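Side-chain contacts in zinc-binding protein TroA (Treponema pallidum, PDB 1K0F), which binds zinc with high affinity and specificity in the periplasm and delivers it to the membrane permease of the TroABC ABC transporter for import into the cytoplasm: residues 3-8 with 14-19; 22-27 with 123-128; 28-33 with 64-69; 81-86 with 101-106; 183-188 with 223-228. All coordinates share one frame; numbering follows the deposited sequence.

How the contacts relate
From the N terminus, contact 1 closes a short loop within the first beta-alpha-beta unit, packing helix 10-20 on strand 4-7. Contact 2 follows and closes a loop of about a hundred residues, joining the loop ahead of strand 25-28 to the turn between helices 107-124 and 129-156. Contacts 3 and 4 both fall within that long loop, one after the other: contact 3 ties the loop after strand 25-28 to the start of helix 67-73, and contact 4 joins two loops near the zinc site. Contact 5 lies in the other half of the chain and meets contact 4 where V188 packs on P101 and H102. None of the loops cross.

Contact 1: residues 3-8 with 14-19; sequences PLVVTT and DAVKNI
V5 is the first residue of strand 4-7 to meet helix 10-20. Its side chain leaves the strand toward the helix and reaches V16 tip to tip, with CG1 of V5 4.1 Å from CG2 of V16. A first torsion of 169° turns this CG1 branch opposite the backbone N, next to the residue's own carbonyl carbon. Around the pair, V5 also packs on L54 of strand 54-57 and on L121 and L124 of helix 107-124. V6 then points away from helix 10-20. Side chains alternate along the strand, and in this beta-alpha-beta unit (strand 4-7, helix 10-20, strand 25-28) V5 and T7 lie on the face that the connecting helix covers. T7 brings its methyl rather than its hydroxyl to the helix. CG2 of T7 lies 4.0 Å from CG2 of V16, the two side chains running alongside one another with opposite headings. One valine methyl is thus shared by two strand residues, while V16 also rests on L26 and L56 of the flanking strands and on V117. At T8 the chain turns a corner out of the sheet. On the helix, D14 points away from the strand, its OD2 hydrogen-bonded to the hydroxyl of Y139, and ND2 of N18 makes a weak 2.7 Å hydrogen bond back to the D14 carbonyl O, bent to 129° at the hydrogen.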
# COMPACT_ATOMS: atom_id res chain seq x y z
N PRO A 3 -19.65 13.13 -11.87
CA PRO A 3 -18.25 13.27 -12.31
C PRO A 3 -17.40 12.01 -12.22
O PRO A 3 -17.56 11.19 -11.31
CB PRO A 3 -17.70 14.37 -11.42
CG PRO A 3 -18.53 14.27 -10.20
CD PRO A 3 -19.91 13.97 -10.69
N LEU A 4 -16.48 11.86 -13.17
CA LEU A 4 -15.61 10.71 -13.23
C LEU A 4 -14.33 10.88 -12.44
O LEU A 4 -13.50 11.71 -12.77
CB LEU A 4 -15.24 10.41 -14.68
CG LEU A 4 -14.31 9.21 -14.84
CD1 LEU A 4 -14.98 7.99 -14.25
CD2 LEU A 4 -13.98 8.99 -16.30
N VAL A 5 -14.19 10.09 -11.38
CA VAL A 5 -12.98 10.14 -10.57
C VAL A 5 -12.18 8.93 -11.02
O VAL A 5 -12.75 7.86 -11.23
CB VAL A 5 -13.28 9.99 -9.06
CG1 VAL A 5 -11.97 9.79 -8.28
CG2 VAL A 5 -14.02 11.22 -8.56
N VAL A 6 -10.88 9.08 -11.18
CA VAL A 6 -10.07 7.95 -11.60
C VAL A 6 -8.85 7.86 -10.71
O VAL A 6 -8.09 8.81 -10.60
CB VAL A 6 -9.60 8.06 -13.06
CG1 VAL A 6 -8.51 7.02 -13.34
CG2 VAL A 6 -10.79 7.84 -14.01
N THR A 7 -8.69 6.71 -10.08
CA THR A 7 -7.56 6.51 -9.18
C THR A 7 -6.68 5.35 -9.64
O THR A 7 -7.09 4.51 -10.44
CB THR A 7 -8.06 6.23 -7.75
OG1 THR A 7 -8.31 4.84 -7.59
CG2 THR A 7 -9.33 7.01 -7.46
N THR A 8 -5.48 5.32 -9.09
CA THR A 8 -4.52 4.29 -9.42
C THR A 8 -4.65 3.12 -8.46
O THR A 8 -5.43 2.21 -8.69
CB THR A 8 -3.11 4.87 -9.35
OG1 THR A 8 -2.97 5.60 -8.13
CG2 THR A 8 -2.86 5.81 -10.53
N ASP A 14 -10.51 3.27 -2.33
CA ASP A 14 -11.27 2.97 -1.14
C ASP A 14 -11.66 4.26 -0.45
O ASP A 14 -12.82 4.44 -0.08
CB ASP A 14 -10.48 2.11 -0.17
CG ASP A 14 -11.31 1.67 1.00
OD1 ASP A 14 -12.20 0.80 0.80
OD2 ASP A 14 -11.10 2.19 2.12
N ALA A 15 -10.70 5.16 -0.29
CA ALA A 15 -10.98 6.42 0.35
C ALA A 15 -12.06 7.16 -0.42
O ALA A 15 -12.93 7.82 0.16
CB ALA A 15 -9.73 7.25 0.42
N VAL A 16 -12.03 7.05 -1.74
CA VAL A 16 -13.01 7.71 -2.58
C VAL A 16 -14.39 7.11 -2.30
O VAL A 16 -15.32 7.82 -1.93
CB VAL A 16 -12.66 7.52 -4.08
CG1 VAL A 16 -13.86 7.87 -4.96
CG2 VAL A 16 -11.48 8.40 -4.45
N LYS A 17 -14.50 5.79 -2.46
CA LYS A 17 -15.75 5.07 -2.23
C LYS A 17 -16.45 5.49 -0.94
O LYS A 17 -17.64 5.82 -0.94
CB LYS A 17 -15.46 3.56 -2.17
CG LYS A 17 -15.03 2.97 -3.50
CD LYS A 17 -15.41 1.52 -3.60
CE LYS A 17 -14.17 0.64 -3.53
NZ LYS A 17 -13.99 -0.13 -4.79
N ASN A 18 -15.70 5.47 0.15
CA ASN A 18 -16.23 5.81 1.46
C ASN A 18 -16.70 7.26 1.53
O ASN A 18 -17.74 7.54 2.13
CB ASN A 18 -15.18 5.55 2.52
CG ASN A 18 -14.92 4.08 2.73
OD1 ASN A 18 -15.74 3.37 3.30
ND2 ASN A 18 -13.78 3.61 2.26
N ILE A 19 -15.93 8.16 0.92
CA ILE A 19 -16.23 9.59 0.91
C ILE A 19 -17.25 10.01 -0.14
O ILE A 19 -18.32 10.52 0.19
CB ILE A 19 -14.96 10.45 0.69
CG1 ILE A 19 -13.93 10.14 1.78
CG2 ILE A 19 -15.32 11.93 0.72
CD1 ILE A 19 -12.52 10.46 1.39

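Contact 2: residues 22-27 with 123-128; sequences GDVHLK and KLLPGK
D23 and V24, in the loop between helix 10-20 and strand 25-28 of the N-terminal beta-alpha-beta unit, pack on L125 and K128 in the turn that joins helix 107-124 to the long helix 129-156. The apolar part is carried by one branch of L125. CD1 of L125 comes within 3.7 Å of CG1 of V24, the two side chains lying at a slant to one another. L125 CG sits beside its own backbone N (chi1 -50°) and the chain then runs on extended, which carries CD1 up to the loop. The same methyl also abuts backbone, 3.3 Å from the D23 carbonyl O. P3 and F132 pack on L125 from outside the two segments, and V24 also touches V5 of strand 4-7 and V16 of helix 10-20, joining this contact to the packing between that strand and helix. The charged pair meets through carbon rather than through its charges. The bent chain of K128 passes across the D23 carboxylate with its methylene groups, CE of K128 lying 3.4 Å from OD1 of D23 and CG of K128 3.7 Å from OD2 of D23. The ammonium group does not close on the acid: NZ of K128 remains 4.4 Å from OD1 of D23, beyond salt-bridge distance, although the opposite charges probably still attract. The stronger partner of D23 is R135 of helix 129-156, whose NH1 forms a salt bridge with OD2. K128 occupies the N-cap position of helix 129-156, and backbone bonding shapes the turn from which it and L125 project, K128 N donating to the L125 carbonyl O at 2.8 Å.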
# COMPACT_ATOMS: atom_id res chain seq x y z
N GLY A 22 -21.71 7.11 -3.92
CA GLY A 22 -22.32 7.08 -5.24
C GLY A 22 -22.47 8.45 -5.85
O GLY A 22 -23.22 8.62 -6.81
N ASP A 23 -21.76 9.42 -5.30
CA ASP A 23 -21.83 10.77 -5.82
C ASP A 23 -20.84 10.92 -6.95
O ASP A 23 -20.68 12.01 -7.50
CB ASP A 23 -21.51 11.77 -4.74
CG ASP A 23 -22.49 11.73 -3.62
OD1 ASP A 23 -23.71 11.71 -3.91
OD2 ASP A 23 -22.05 11.72 -2.46
N VAL A 24 -20.16 9.85 -7.29
CA VAL A 24 -19.22 9.93 -8.39
C VAL A 24 -19.14 8.59 -9.08
O VAL A 24 -19.60 7.58 -8.56
CB VAL A 24 -17.76 10.34 -7.93
CG1 VAL A 24 -17.82 11.54 -7.03
CG2 VAL A 24 -17.07 9.18 -7.21
N HIS A 25 -18.59 8.60 -10.27
CA HIS A 25 -18.40 7.38 -11.01
C HIS A 25 -16.93 7.17 -10.72
O HIS A 25 -16.11 8.06 -10.97
CB HIS A 25 -18.64 7.62 -12.49
CG HIS A 25 -20.09 7.58 -12.86
ND1 HIS A 25 -20.79 8.70 -13.25
CD2 HIS A 25 -20.98 6.55 -12.88
CE1 HIS A 25 -22.05 8.36 -13.51
NE2 HIS A 25 -22.18 7.06 -13.29
N LEU A 26 -16.59 6.01 -10.16
CA LEU A 26 -15.20 5.74 -9.80
C LEU A 26 -14.58 4.60 -10.57
O LEU A 26 -15.19 3.56 -10.78
CB LEU A 26 -15.10 5.47 -8.30
CG LEU A 26 -13.93 4.62 -7.80
CD1 LEU A 26 -12.61 5.31 -8.12
CD2 LEU A 26 -14.08 4.40 -6.30
N LYS A 27 -13.34 4.79 -10.99
CA LYS A 27 -12.64 3.76 -11.71
C LYS A 27 -11.29 3.48 -11.06
O LYS A 27 -10.40 4.34 -11.05
CB LYS A 27 -12.46 4.18 -13.18
CG LYS A 27 -11.42 3.36 -13.95
CD LYS A 27 -12.05 2.13 -14.58
CE LYS A 27 -11.08 0.93 -14.65
NZ LYS A 27 -10.77 0.57 -16.05
N LYS A 123 -13.41 19.62 -3.93
CA LYS A 123 -13.01 20.56 -4.98
C LYS A 123 -13.72 20.17 -6.26
O LYS A 123 -14.15 21.03 -7.02
CB LYS A 123 -11.49 20.49 -5.20
CG LYS A 123 -10.67 21.53 -4.44
CD LYS A 123 -11.35 21.99 -3.15
CE LYS A 123 -10.35 22.65 -2.23
NZ LYS A 123 -10.91 23.84 -1.54
N LEU A 124 -13.85 18.87 -6.49
CA LEU A 124 -14.52 18.36 -7.68
C LEU A 124 -16.04 18.64 -7.58
O LEU A 124 -16.64 19.12 -8.54
CB LEU A 124 -14.25 16.86 -7.81
CG LEU A 124 -14.83 16.11 -9.00
CD1 LEU A 124 -14.19 16.59 -10.29
CD2 LEU A 124 -14.60 14.61 -8.80
N LEU A 125 -16.63 18.33 -6.43
CA LEU A 125 -18.06 18.55 -6.22
C LEU A 125 -18.30 19.38 -4.98
O LEU A 125 -18.64 18.86 -3.92
CB LEU A 125 -18.78 17.22 -6.08
CG LEU A 125 -18.43 16.24 -7.20
CD1 LEU A 125 -19.23 14.95 -7.01
CD2 LEU A 125 -18.71 16.88 -8.56
N PRO A 126 -18.15 20.70 -5.11
CA PRO A 126 -18.32 21.70 -4.05
C PRO A 126 -19.64 21.54 -3.31
O PRO A 126 -19.69 21.62 -2.09
CB PRO A 126 -18.24 23.04 -4.79
CG PRO A 126 -18.47 22.70 -6.24
CD PRO A 126 -17.83 21.35 -6.39
N GLY A 127 -20.70 21.32 -4.07
CA GLY A 127 -22.01 21.17 -3.48
C GLY A 127 -22.11 19.93 -2.62
O GLY A 127 -23.04 19.80 -1.83
N LYS A 128 -21.15 19.02 -2.76
CA LYS A 128 -21.17 17.78 -1.98
C LYS A 128 -20.27 17.82 -0.75
O LYS A 128 -19.99 16.78 -0.16
CB LYS A 128 -20.77 16.60 -2.87
CG LYS A 128 -21.74 15.43 -2.84
CD LYS A 128 -23.18 15.90 -2.83
CE LYS A 128 -24.08 15.05 -3.72
NZ LYS A 128 -25.08 15.89 -4.44

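Contact 3: residues 28-33 with 64-69; sequences GLMGPG and TKMGEV
The loop that leaves strand 25-28 and runs on toward the zinc ligand H37 sends two apolar side chains, L29 and M30, to M66 at the N-cap position of helix 67-73. The contact is made of side-chain ends alone. M30 and M66 meet end to end, the terminal CE of M30 standing 3.9 Å from the sulfur SD of M66. In both methionines CG lies beside the backbone N. Extended at chi2, near 177° in M30 and -165° in M66, each chain then bends at chi3, and this brings CE of M30 to SD of M66. L29 meets the same methionine one atom further out, with its CD1 4.3 Å from CE of M66. Even the nearest CA pair, L29 and M66, is 11.7 Å apart, and no hydrogen bond spans the two segments, so they are joined through apolar side chains. The M30 side chain lies about 7 Å from that of D248 and about 8 Å from that of H37, both zinc ligands, close to the site without belonging to it. Beside M66, M30 packs on P36 and Y39. L29 and M30 are held to T7 and T8 by backbone hydrogen bonds at the end of strand 4-7, while L29 also rests on D45 and L49 of helix 43-51, and V69 of helix 67-73 touches V46 of that same helix.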
# COMPACT_ATOMS: atom_id res chain seq x y z
N GLY A 28 -11.15 2.30 -10.48
CA GLY A 28 -9.90 1.92 -9.86
C GLY A 28 -9.00 1.36 -10.95
O GLY A 28 -9.24 0.26 -11.45
N LEU A 29 -7.98 2.12 -11.33
CA LEU A 29 -7.07 1.69 -12.39
C LEU A 29 -6.21 0.47 -12.05
O LEU A 29 -5.95 -0.37 -12.92
CB LEU A 29 -6.16 2.84 -12.79
CG LEU A 29 -6.83 3.85 -13.73
CD1 LEU A 29 -5.77 4.71 -14.39
CD2 LEU A 29 -7.66 3.10 -14.77
N MET A 30 -5.75 0.38 -10.81
CA MET A 30 -4.92 -0.74 -10.40
C MET A 30 -5.67 -1.61 -9.39
O MET A 30 -5.93 -1.18 -8.26
CB MET A 30 -3.62 -0.22 -9.80
CG MET A 30 -3.11 1.04 -10.45
SD MET A 30 -1.66 1.58 -9.59
CE MET A 30 -0.71 2.31 -10.91
N GLY A 31 -6.02 -2.82 -9.80
CA GLY A 31 -6.77 -3.70 -8.92
C GLY A 31 -5.96 -4.76 -8.19
O GLY A 31 -4.72 -4.75 -8.21
N PRO A 32 -6.64 -5.70 -7.53
CA PRO A 32 -5.95 -6.75 -6.80
C PRO A 32 -4.78 -7.31 -7.60
O PRO A 32 -4.79 -7.28 -8.83
CB PRO A 32 -7.03 -7.80 -6.55
CG PRO A 32 -8.29 -7.29 -7.22
CD PRO A 32 -8.10 -5.83 -7.43
N GLY A 33 -3.77 -7.81 -6.90
CA GLY A 33 -2.62 -8.38 -7.57
C GLY A 33 -1.92 -7.44 -8.55
O GLY A 33 -1.15 -7.90 -9.39
N THR A 64 5.76 5.05 -10.29
CA THR A 64 6.90 5.37 -11.14
C THR A 64 6.65 5.54 -12.63
O THR A 64 7.05 6.54 -13.23
CB THR A 64 8.01 4.31 -10.97
OG1 THR A 64 7.50 3.03 -11.38
CG2 THR A 64 8.45 4.23 -9.51
N LYS A 65 5.99 4.55 -13.24
CA LYS A 65 5.73 4.57 -14.68
C LYS A 65 4.47 5.30 -15.16
O LYS A 65 3.85 4.87 -16.13
CB LYS A 65 5.71 3.13 -15.19
CG LYS A 65 7.09 2.55 -15.46
CD LYS A 65 7.29 1.24 -14.72
CE LYS A 65 8.68 0.70 -14.96
NZ LYS A 65 9.66 1.81 -15.12
N MET A 66 4.11 6.41 -14.52
CA MET A 66 2.92 7.14 -14.94
C MET A 66 3.15 8.65 -15.05
O MET A 66 2.25 9.39 -15.49
CB MET A 66 1.77 6.87 -13.97
CG MET A 66 1.08 5.53 -14.19
SD MET A 66 -0.49 5.41 -13.34
CE MET A 66 -1.44 4.50 -14.52
N GLY A 67 4.34 9.11 -14.66
CA GLY A 67 4.67 10.52 -14.71
C GLY A 67 4.28 11.23 -16.00
O GLY A 67 3.59 12.25 -15.96
N GLU A 68 4.74 10.71 -17.13
CA GLU A 68 4.43 11.29 -18.43
C GLU A 68 2.91 11.45 -18.57
O GLU A 68 2.41 12.56 -18.71
CB GLU A 68 4.96 10.39 -19.55
CG GLU A 68 5.63 11.14 -20.71
CD GLU A 68 7.13 11.38 -20.50
OE1 GLU A 68 7.59 12.52 -20.75
OE2 GLU A 68 7.84 10.42 -20.10
N VAL A 69 2.20 10.33 -18.49
CA VAL A 69 0.74 10.32 -18.60
C VAL A 69 0.06 11.32 -17.68
O VAL A 69 -0.92 11.96 -18.07
CB VAL A 69 0.14 8.91 -18.31
CG1 VAL A 69 -0.98 8.61 -19.28
CG2 VAL A 69 1.22 7.83 -18.39

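Contact 4: residues 81-86 with 101-106; sequences AVSETI and PHVWFD
A chi1 of -63° in V103 places CG2 between the backbone N and the carbonyl carbon, and it is this methyl that S83 and I86 both meet. With chi1 -89° and chi2 138°, CD1 of I86 is directed at V103, and the two side chains touch tip to tip: CD1 of I86 lies 3.7 Å from CG2 of V103 and also packs at 3.9 Å on V103 CG1. S83 contributes its methylene, CB of S83 being 3.7 Å from CG2 of V103, while its hydroxyl is hydrogen-bonded to OD1 of N58 and to OG of S113. The buried serine oxygen is therefore satisfied by partners outside the two loops, and across the contact it is chiefly CB of S83 that meets the valine, with OG almost as near. Within residues 81-86 the turn is drawn together by T85, whose OG1 donates to the V82 carbonyl O at 2.8 Å, almost in line with the carbonyl bond. On the other loop the CA of H102 lies over the rim of one face of the W104 ring, and NE1 of W104 sits 3.4 Å above the plane of the F105 ring, toward its rim. Immediately before V103 comes H102, the centre of an inverse gamma turn, whose ND1 is hydrogen-bonded to D100 and whose ring meets those of H37 and H168. The contact thus lies directly beside H102 in the chain, one ligand of the three-histidine, one-aspartate zinc site, here without metal.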
# COMPACT_ATOMS: atom_id res chain seq x y z
N ALA A 81 -1.68 13.98 -6.39
CA ALA A 81 -0.89 12.92 -5.81
C ALA A 81 -1.17 13.12 -4.33
O ALA A 81 -0.49 13.88 -3.65
CB ALA A 81 0.59 13.12 -6.10
N VAL A 82 -2.23 12.47 -3.87
CA VAL A 82 -2.69 12.58 -2.49
C VAL A 82 -1.66 12.54 -1.39
O VAL A 82 -1.66 13.39 -0.50
CB VAL A 82 -3.74 11.50 -2.18
CG1 VAL A 82 -4.92 11.64 -3.12
CG2 VAL A 82 -3.11 10.12 -2.30
N SER A 83 -0.76 11.56 -1.44
CA SER A 83 0.24 11.42 -0.39
C SER A 83 1.38 12.44 -0.35
O SER A 83 2.00 12.64 0.69
CB SER A 83 0.79 10.00 -0.44
OG SER A 83 -0.27 9.11 -0.72
N GLU A 84 1.64 13.11 -1.46
CA GLU A 84 2.70 14.10 -1.45
C GLU A 84 2.25 15.29 -0.61
O GLU A 84 2.86 16.35 -0.66
CB GLU A 84 3.02 14.57 -2.87
CG GLU A 84 3.26 13.43 -3.82
CD GLU A 84 4.66 13.42 -4.38
OE1 GLU A 84 5.62 13.21 -3.59
OE2 GLU A 84 4.82 13.63 -5.60
N THR A 85 1.17 15.12 0.14
CA THR A 85 0.70 16.19 1.01
C THR A 85 1.22 15.86 2.40
O THR A 85 0.81 16.45 3.39
CB THR A 85 -0.84 16.29 1.04
OG1 THR A 85 -1.40 15.12 1.64
CG2 THR A 85 -1.37 16.45 -0.37
N ILE A 86 2.11 14.87 2.47
CA ILE A 86 2.70 14.46 3.74
C ILE A 86 3.91 15.33 3.98
O ILE A 86 4.86 15.31 3.19
CB ILE A 86 3.10 12.96 3.69
CG1 ILE A 86 1.92 12.10 4.14
CG2 ILE A 86 4.29 12.70 4.59
CD1 ILE A 86 1.69 10.84 3.33
N PRO A 101 7.30 5.51 -0.65
CA PRO A 101 5.92 5.86 -1.02
C PRO A 101 4.81 5.02 -0.37
O PRO A 101 3.63 5.31 -0.57
CB PRO A 101 5.91 5.71 -2.53
CG PRO A 101 7.01 4.73 -2.83
CD PRO A 101 7.91 4.62 -1.64
N HIS A 102 5.19 4.02 0.40
CA HIS A 102 4.21 3.14 1.04
C HIS A 102 3.68 3.66 2.35
O HIS A 102 3.64 2.95 3.35
CB HIS A 102 4.84 1.77 1.23
CG HIS A 102 5.44 1.22 -0.02
ND1 HIS A 102 6.73 1.52 -0.42
CD2 HIS A 102 4.93 0.41 -0.97
CE1 HIS A 102 6.98 0.92 -1.57
NE2 HIS A 102 5.91 0.23 -1.93
N VAL A 103 3.23 4.91 2.32
CA VAL A 103 2.70 5.59 3.50
C VAL A 103 1.34 5.08 3.97
O VAL A 103 0.93 5.34 5.10
CB VAL A 103 2.61 7.10 3.24
CG1 VAL A 103 4.00 7.67 2.99
CG2 VAL A 103 1.72 7.35 2.04
N TRP A 104 0.65 4.35 3.11
CA TRP A 104 -0.66 3.83 3.49
C TRP A 104 -0.49 2.71 4.50
O TRP A 104 -1.45 2.01 4.82
CB TRP A 104 -1.37 3.28 2.27
CG TRP A 104 -0.56 2.28 1.57
CD1 TRP A 104 -0.38 0.97 1.92
CD2 TRP A 104 0.24 2.50 0.40
NE1 TRP A 104 0.48 0.36 1.04
CE2 TRP A 104 0.87 1.27 0.10
CE3 TRP A 104 0.47 3.61 -0.41
CZ2 TRP A 104 1.73 1.13 -0.99
CZ3 TRP A 104 1.32 3.47 -1.49
CH2 TRP A 104 1.94 2.24 -1.77
N PHE A 105 0.73 2.52 4.98
CA PHE A 105 0.97 1.48 5.97
C PHE A 105 1.15 2.09 7.35
O PHE A 105 1.36 1.38 8.33
CB PHE A 105 2.17 0.62 5.57
CG PHE A 105 1.79 -0.53 4.68
CD1 PHE A 105 0.59 -1.21 4.88
CD2 PHE A 105 2.61 -0.92 3.63
CE1 PHE A 105 0.21 -2.25 4.03
CE2 PHE A 105 2.25 -1.96 2.79
CZ PHE A 105 1.04 -2.63 2.98
N ASP A 106 1.08 3.42 7.40
CA ASP A 106 1.12 4.14 8.66
C ASP A 106 -0.26 4.81 8.66
O ASP A 106 -0.41 5.94 8.19
CB ASP A 106 2.22 5.20 8.70
CG ASP A 106 2.29 5.91 10.05
OD1 ASP A 106 1.30 5.85 10.81
OD2 ASP A 106 3.33 6.53 10.35

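Contact 5: residues 183-188 with 223-228; sequences KGLQGV and KNVEAL
L185, at the corner after strand 181-184, carries the contact with the start of helix 225-233, and its two methyls divide the apolar packing. CD1 of L185 lies 3.5 Å from CD2 of L228, the two leucines lying alongside one another and pointing opposite ways. CD2 of L185 faces the preceding turn, 3.8 Å from CB of N224 and 4.4 Å from CG2 of V225. With chi1 at -158°, CG of L185 stands opposite the backbone N, and the branched end is carried out to the helix. L202 of helix 196-208 touches both L185 and L228, adding a third leucine to the cluster. The L185 side chain is also about 6 Å from that of the zinc ligand H168. The polar atom touched is the carbonyl O of N224, which accepts a 3.1 Å hydrogen bond from L228 N and a weak one from A227 N. CD2 of L185 lies against this oxygen of N224 at 3.1 Å, a tight contact without a hydrogen bond. With no hydrogen bond between the segments, the contact depends on apolar packing around L185.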
# COMPACT_ATOMS: atom_id res chain seq x y z
N LYS A 183 12.19 -6.56 6.41
CA LYS A 183 13.18 -6.83 5.40
C LYS A 183 12.36 -7.32 4.23
O LYS A 183 11.33 -7.95 4.43
CB LYS A 183 14.13 -7.93 5.86
CG LYS A 183 15.01 -7.55 7.06
CD LYS A 183 16.40 -7.12 6.60
CE LYS A 183 17.37 -6.92 7.77
NZ LYS A 183 16.73 -7.27 9.08
N GLY A 184 12.82 -7.05 3.01
CA GLY A 184 12.08 -7.49 1.85
C GLY A 184 12.99 -8.07 0.79
O GLY A 184 14.09 -7.55 0.57
N LEU A 185 12.55 -9.14 0.14
CA LEU A 185 13.34 -9.77 -0.90
C LEU A 185 13.61 -8.80 -2.05
O LEU A 185 14.63 -8.88 -2.72
CB LEU A 185 12.64 -11.03 -1.42
CG LEU A 185 13.53 -12.07 -2.11
CD1 LEU A 185 14.56 -12.59 -1.13
CD2 LEU A 185 12.69 -13.20 -2.65
N GLN A 186 12.68 -7.87 -2.27
CA GLN A 186 12.86 -6.88 -3.33
C GLN A 186 12.90 -5.51 -2.66
O GLN A 186 12.32 -5.33 -1.60
CB GLN A 186 11.71 -6.96 -4.32
CG GLN A 186 11.98 -7.89 -5.49
CD GLN A 186 11.27 -7.43 -6.75
OE1 GLN A 186 11.75 -6.54 -7.45
NE2 GLN A 186 10.14 -8.05 -7.05
N GLY A 187 13.60 -4.56 -3.27
CA GLY A 187 13.71 -3.23 -2.68
C GLY A 187 12.41 -2.46 -2.67
O GLY A 187 11.35 -3.01 -2.97
N VAL A 188 12.48 -1.19 -2.32
CA VAL A 188 11.30 -0.34 -2.30
C VAL A 188 10.66 -0.34 -3.69
O VAL A 188 9.53 0.10 -3.86
CB VAL A 188 11.66 1.11 -1.89
CG1 VAL A 188 12.42 1.82 -3.01
CG2 VAL A 188 10.40 1.88 -1.52
N LYS A 223 6.87 -16.73 -6.76
CA LYS A 223 8.02 -17.55 -7.14
C LYS A 223 9.31 -17.09 -6.51
O LYS A 223 10.25 -17.87 -6.36
CB LYS A 223 8.15 -17.61 -8.67
CG LYS A 223 9.50 -17.20 -9.27
CD LYS A 223 9.28 -16.49 -10.60
CE LYS A 223 8.64 -17.40 -11.65
NZ LYS A 223 9.11 -18.82 -11.55
N ASN A 224 9.35 -15.83 -6.09
CA ASN A 224 10.56 -15.30 -5.48
C ASN A 224 10.68 -15.57 -3.99
O ASN A 224 11.73 -15.99 -3.53
CB ASN A 224 10.66 -13.81 -5.75
CG ASN A 224 11.01 -13.51 -7.19
OD1 ASN A 224 12.15 -13.74 -7.63
ND2 ASN A 224 10.04 -13.00 -7.96
N VAL A 225 9.61 -15.34 -3.22
CA VAL A 225 9.69 -15.61 -1.79
C VAL A 225 9.79 -17.11 -1.51
O VAL A 225 10.56 -17.53 -0.65
CB VAL A 225 8.46 -15.03 -1.04
CG1 VAL A 225 8.21 -15.82 0.25
CG2 VAL A 225 8.70 -13.55 -0.73
N GLU A 226 9.02 -17.92 -2.23
CA GLU A 226 9.05 -19.36 -2.05
C GLU A 226 10.46 -19.87 -2.31
O GLU A 226 10.85 -20.92 -1.81
CB GLU A 226 8.10 -20.06 -3.01
CG GLU A 226 6.69 -19.57 -2.93
CD GLU A 226 5.70 -20.67 -3.25
OE1 GLU A 226 6.01 -21.54 -4.10
OE2 GLU A 226 4.61 -20.67 -2.64
N ALA A 227 11.20 -19.12 -3.12
CA ALA A 227 12.57 -19.49 -3.46
C ALA A 227 13.44 -19.16 -2.27
O ALA A 227 14.39 -19.87 -1.94
CB ALA A 227 13.03 -18.73 -4.68
N LEU A 228 13.12 -18.05 -1.62
CA LEU A 228 13.85 -17.63 -0.45
C LEU A 228 13.55 -18.69 0.58
O LEU A 228 14.44 -19.16 1.28
CB LEU A 228 13.35 -16.27 0.03
CG LEU A 228 13.69 -15.85 1.47
CD1 LEU A 228 15.16 -16.16 1.79
CD2 LEU A 228 13.40 -14.37 1.63